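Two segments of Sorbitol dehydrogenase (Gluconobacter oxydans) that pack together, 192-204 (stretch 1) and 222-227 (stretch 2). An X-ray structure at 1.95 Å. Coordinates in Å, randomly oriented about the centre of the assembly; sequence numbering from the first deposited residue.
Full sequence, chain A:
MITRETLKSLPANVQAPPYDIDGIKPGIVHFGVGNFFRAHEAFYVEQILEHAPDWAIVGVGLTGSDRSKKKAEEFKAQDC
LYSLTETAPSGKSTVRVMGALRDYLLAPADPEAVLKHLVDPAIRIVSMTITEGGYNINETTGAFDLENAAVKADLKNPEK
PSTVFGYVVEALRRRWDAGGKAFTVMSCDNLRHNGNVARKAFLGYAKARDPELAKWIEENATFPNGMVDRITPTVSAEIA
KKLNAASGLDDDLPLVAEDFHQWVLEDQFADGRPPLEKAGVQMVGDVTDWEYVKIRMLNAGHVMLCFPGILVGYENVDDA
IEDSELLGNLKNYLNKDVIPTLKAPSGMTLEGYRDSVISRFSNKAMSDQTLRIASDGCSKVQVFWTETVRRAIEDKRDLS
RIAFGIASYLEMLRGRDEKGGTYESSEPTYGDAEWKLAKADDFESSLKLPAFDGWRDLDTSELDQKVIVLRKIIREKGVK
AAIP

Stretch 1 (192-204) RHNGNVARKAFLG
Stretch 2 (222-227) TFPNGM

Stretch 1 enters as a loop and becomes an α-helix from Asn-194 to Gly-204, continuing beyond it; stretch 2 is an extended segment that becomes a strand at Gly-226. The two bury 443 Å² between them, and the nearest CA atoms across the stretches are Gly-195 CA and Asn-225 CA, 4.0 Å apart.

Arg-192 (phi/psi -70/130) points away and makes no contact. His-193 takes the N-cap position with a positive phi (50/58), turning the chain into the helix; its O accepts from Val-197 N at 3.2 Å. Its chi1 is m, and its CB lies 3.5 Å from Asn-225 OD1.

The first helical turn carries the polar part of the contact. Asn-194 (-59/-30, chi1 p, 53°; chi2 4°) starts sideways, but its amide reaches stretch 2, where OD1 accepts a nearly straight hydrogen bond from Gly-226 N at 2.8 Å. Gly-195 (-68/-39) permits the close approach. Its CA lies 3.3 Å from Phe-223 O and 3.5 Å from Pro-224 O, both CA-H...O contacts; a CB here would fall 2.2 Å from Phe-223 O and 2.5 Å from Pro-224 O.

Asn-225 (-89/148, chi1 m, chi2 -66°) reaches back to the start of the helix. Its OD1 accepts from Asn-196 N at 3.0 Å and, more weakly because the angle is only 119°, from Gly-195 N at 2.7 Å, so one carbonyl oxygen serves backbone amides of the first turn. The amide side chain suits this place because its other end can donate as well: Asn-225 ND2 bonds Asn-196 OD1 at 3.2 Å. Asn-196 (chi1 m, chi2 -3°) adds a water bridge, with the water donating to Asn-196 OD1 at 2.7 Å and to Phe-223 O at 2.8 Å.

Farther along, regular helix (phi near -60°, psi near -45° from Ala-198 to Lys-200) packs against Phe-223. This residue (-134/68, chi1 m, chi2 80°) points toward the helix and loses 126 Å² to it. Ala-198, also directed toward stretch 2, packs its CB 4.1 Å from Phe-223 CD2. Arg-199 CA sits over one face of the ring, 3.8 Å from the centroid of Phe-223, in a CH-pi contact, while its side chain, extended through chi1 and chi2 (both t) and bent at chi3 (p), leads away to solvent. Lys-200 points away. Phe-202 (-68/-35, chi1 m, chi2 -70°) places CB 3.9 Å from Phe-223 CE2, and Leu-203 (-80/-25, chi1 m, chi2 t) brings CD2 to 4.4 Å from Phe-223 CZ. Gly-204 lies out of reach.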

# COMPACT_ATOMS: atom_id res chain seq x y z
N ARG A 192 8.24 1.87 1.34
CA ARG A 192 9.43 1.34 0.70
C ARG A 192 10.31 0.72 1.79
O ARG A 192 10.57 1.34 2.82
CB ARG A 192 10.14 2.47 -0.06
CG ARG A 192 9.27 3.01 -1.18
CD ARG A 192 9.82 4.29 -1.76
NE ARG A 192 11.07 4.08 -2.48
CZ ARG A 192 11.85 5.06 -2.90
NH1 ARG A 192 11.51 6.32 -2.68
NH2 ARG A 192 12.98 4.78 -3.55
N HIS A 193 10.73 -0.52 1.55
CA HIS A 193 11.53 -1.28 2.50
C HIS A 193 10.85 -1.22 3.88
O HIS A 193 11.44 -0.80 4.87
CB HIS A 193 12.95 -0.73 2.56
CG HIS A 193 13.71 -0.90 1.28
ND1 HIS A 193 14.21 0.16 0.56
CD2 HIS A 193 14.02 -2.02 0.57
CE1 HIS A 193 14.79 -0.29 -0.54
NE2 HIS A 193 14.69 -1.60 -0.55
N ASN A 194 9.60 -1.68 3.92
CA ASN A 194 8.83 -1.66 5.16
C ASN A 194 9.48 -2.45 6.29
O ASN A 194 9.30 -2.12 7.46
CB ASN A 194 7.39 -2.14 4.91
CG ASN A 194 7.31 -3.50 4.22
OD1 ASN A 194 8.33 -4.15 3.96
ND2 ASN A 194 6.09 -3.94 3.92
N GLY A 195 10.23 -3.49 5.94
CA GLY A 195 10.90 -4.28 6.96
C GLY A 195 12.00 -3.49 7.64
O GLY A 195 12.20 -3.60 8.86
N ASN A 196 12.72 -2.69 6.87
CA ASN A 196 13.79 -1.87 7.42
C ASN A 196 13.18 -0.83 8.36
O ASN A 196 13.78 -0.49 9.38
CB ASN A 196 14.57 -1.18 6.31
CG ASN A 196 15.37 -2.15 5.45
OD1 ASN A 196 15.38 -3.36 5.71
ND2 ASN A 196 16.04 -1.63 4.44
N VAL A 197 12.00 -0.33 8.01
CA VAL A 197 11.32 0.65 8.85
C VAL A 197 10.96 -0.01 10.18
O VAL A 197 11.25 0.53 11.25
CB VAL A 197 10.02 1.16 8.19
CG1 VAL A 197 9.25 2.05 9.16
CG2 VAL A 197 10.37 1.94 6.92
N ALA A 198 10.34 -1.18 10.11
CA ALA A 198 9.96 -1.94 11.29
C ALA A 198 11.20 -2.23 12.16
O ALA A 198 11.16 -2.05 13.38
CB ALA A 198 9.30 -3.24 10.87
N ARG A 199 12.29 -2.66 11.53
CA ARG A 199 13.52 -2.97 12.25
C ARG A 199 14.02 -1.75 13.03
O ARG A 199 14.41 -1.87 14.20
CB ARG A 199 14.60 -3.45 11.28
CG ARG A 199 15.94 -3.75 11.94
CD ARG A 199 16.90 -4.43 10.97
NE ARG A 199 17.21 -3.59 9.82
CZ ARG A 199 17.90 -3.99 8.76
NH1 ARG A 199 18.37 -5.23 8.69
NH2 ARG A 199 18.13 -3.14 7.77
N LYS A 200 13.99 -0.59 12.40
CA LYS A 200 14.44 0.65 13.05
C LYS A 200 13.58 0.99 14.27
O LYS A 200 14.09 1.37 15.32
CB LYS A 200 14.38 1.81 12.06
CG LYS A 200 14.75 3.16 12.67
CD LYS A 200 14.50 4.30 11.71
CE LYS A 200 15.41 4.22 10.49
NZ LYS A 200 15.12 5.33 9.54
N ALA A 201 12.27 0.84 14.12
CA ALA A 201 11.34 1.15 15.20
C ALA A 201 11.44 0.18 16.37
O ALA A 201 11.60 0.59 17.53
CB ALA A 201 9.92 1.18 14.66
N PHE A 202 11.35 -1.12 16.08
CA PHE A 202 11.43 -2.12 17.13
C PHE A 202 12.79 -2.23 17.82
O PHE A 202 12.86 -2.48 19.02
CB PHE A 202 10.96 -3.47 16.60
CG PHE A 202 9.49 -3.51 16.34
CD1 PHE A 202 8.58 -3.50 17.40
CD2 PHE A 202 9.00 -3.50 15.04
CE1 PHE A 202 7.21 -3.45 17.17
CE2 PHE A 202 7.63 -3.46 14.80
CZ PHE A 202 6.74 -3.43 15.86
N LEU A 203 13.88 -2.05 17.07
CA LEU A 203 15.21 -2.10 17.67
C LEU A 203 15.49 -0.77 18.37
O LEU A 203 16.29 -0.70 19.30
CB LEU A 203 16.30 -2.37 16.62
CG LEU A 203 16.32 -3.74 15.95
CD1 LEU A 203 17.56 -3.85 15.08
CD2 LEU A 203 16.32 -4.84 16.99
N GLY A 204 14.83 0.29 17.90
CA GLY A 204 15.01 1.59 18.51
C GLY A 204 14.45 1.55 19.91
O GLY A 204 15.03 2.12 20.84
N THR A 222 13.66 -11.46 12.73
CA THR A 222 13.89 -11.08 11.34
C THR A 222 12.85 -10.03 10.99
O THR A 222 11.76 -10.02 11.58
CB THR A 222 13.77 -12.29 10.36
OG1 THR A 222 12.44 -12.84 10.43
CG2 THR A 222 14.78 -13.39 10.73
N PHE A 223 13.18 -9.15 10.04
CA PHE A 223 12.29 -8.07 9.60
C PHE A 223 12.28 -8.01 8.06
O PHE A 223 12.74 -7.03 7.47
CB PHE A 223 12.77 -6.72 10.14
CG PHE A 223 12.90 -6.66 11.64
CD1 PHE A 223 14.01 -7.20 12.28
CD2 PHE A 223 11.91 -6.06 12.41
CE1 PHE A 223 14.13 -7.15 13.67
CE2 PHE A 223 12.02 -6.01 13.80
CZ PHE A 223 13.13 -6.55 14.43
N PRO A 224 11.71 -9.04 7.41
CA PRO A 224 11.68 -9.06 5.95
C PRO A 224 10.91 -7.90 5.35
O PRO A 224 9.92 -7.44 5.91
CB PRO A 224 11.02 -10.40 5.64
CG PRO A 224 10.03 -10.53 6.77
CD PRO A 224 10.87 -10.12 7.97
N ASN A 225 11.39 -7.43 4.21
CA ASN A 225 10.72 -6.35 3.49
C ASN A 225 9.72 -7.03 2.56
O ASN A 225 9.98 -8.14 2.06
CB ASN A 225 11.70 -5.55 2.64
CG ASN A 225 12.65 -4.73 3.47
OD1 ASN A 225 12.24 -3.79 4.16
ND2 ASN A 225 13.93 -5.06 3.40
N GLY A 226 8.61 -6.37 2.32
CA GLY A 226 7.62 -6.93 1.42
C GLY A 226 6.97 -5.83 0.61
O GLY A 226 6.86 -4.69 1.07
N MSE A 227 6.54 -6.17 -0.60
CA MSE A 227 5.88 -5.19 -1.44
C MSE A 227 4.43 -5.65 -1.52
O MSE A 227 4.17 -6.79 -1.89
CB MSE A 227 6.53 -5.19 -2.82
CG MSE A 227 6.39 -3.90 -3.56
SE MSE A 227 5.91 -4.30 -5.33
CE MSE A 227 4.08 -4.70 -4.88
O HOH W 1 14.97 -5.38 7.39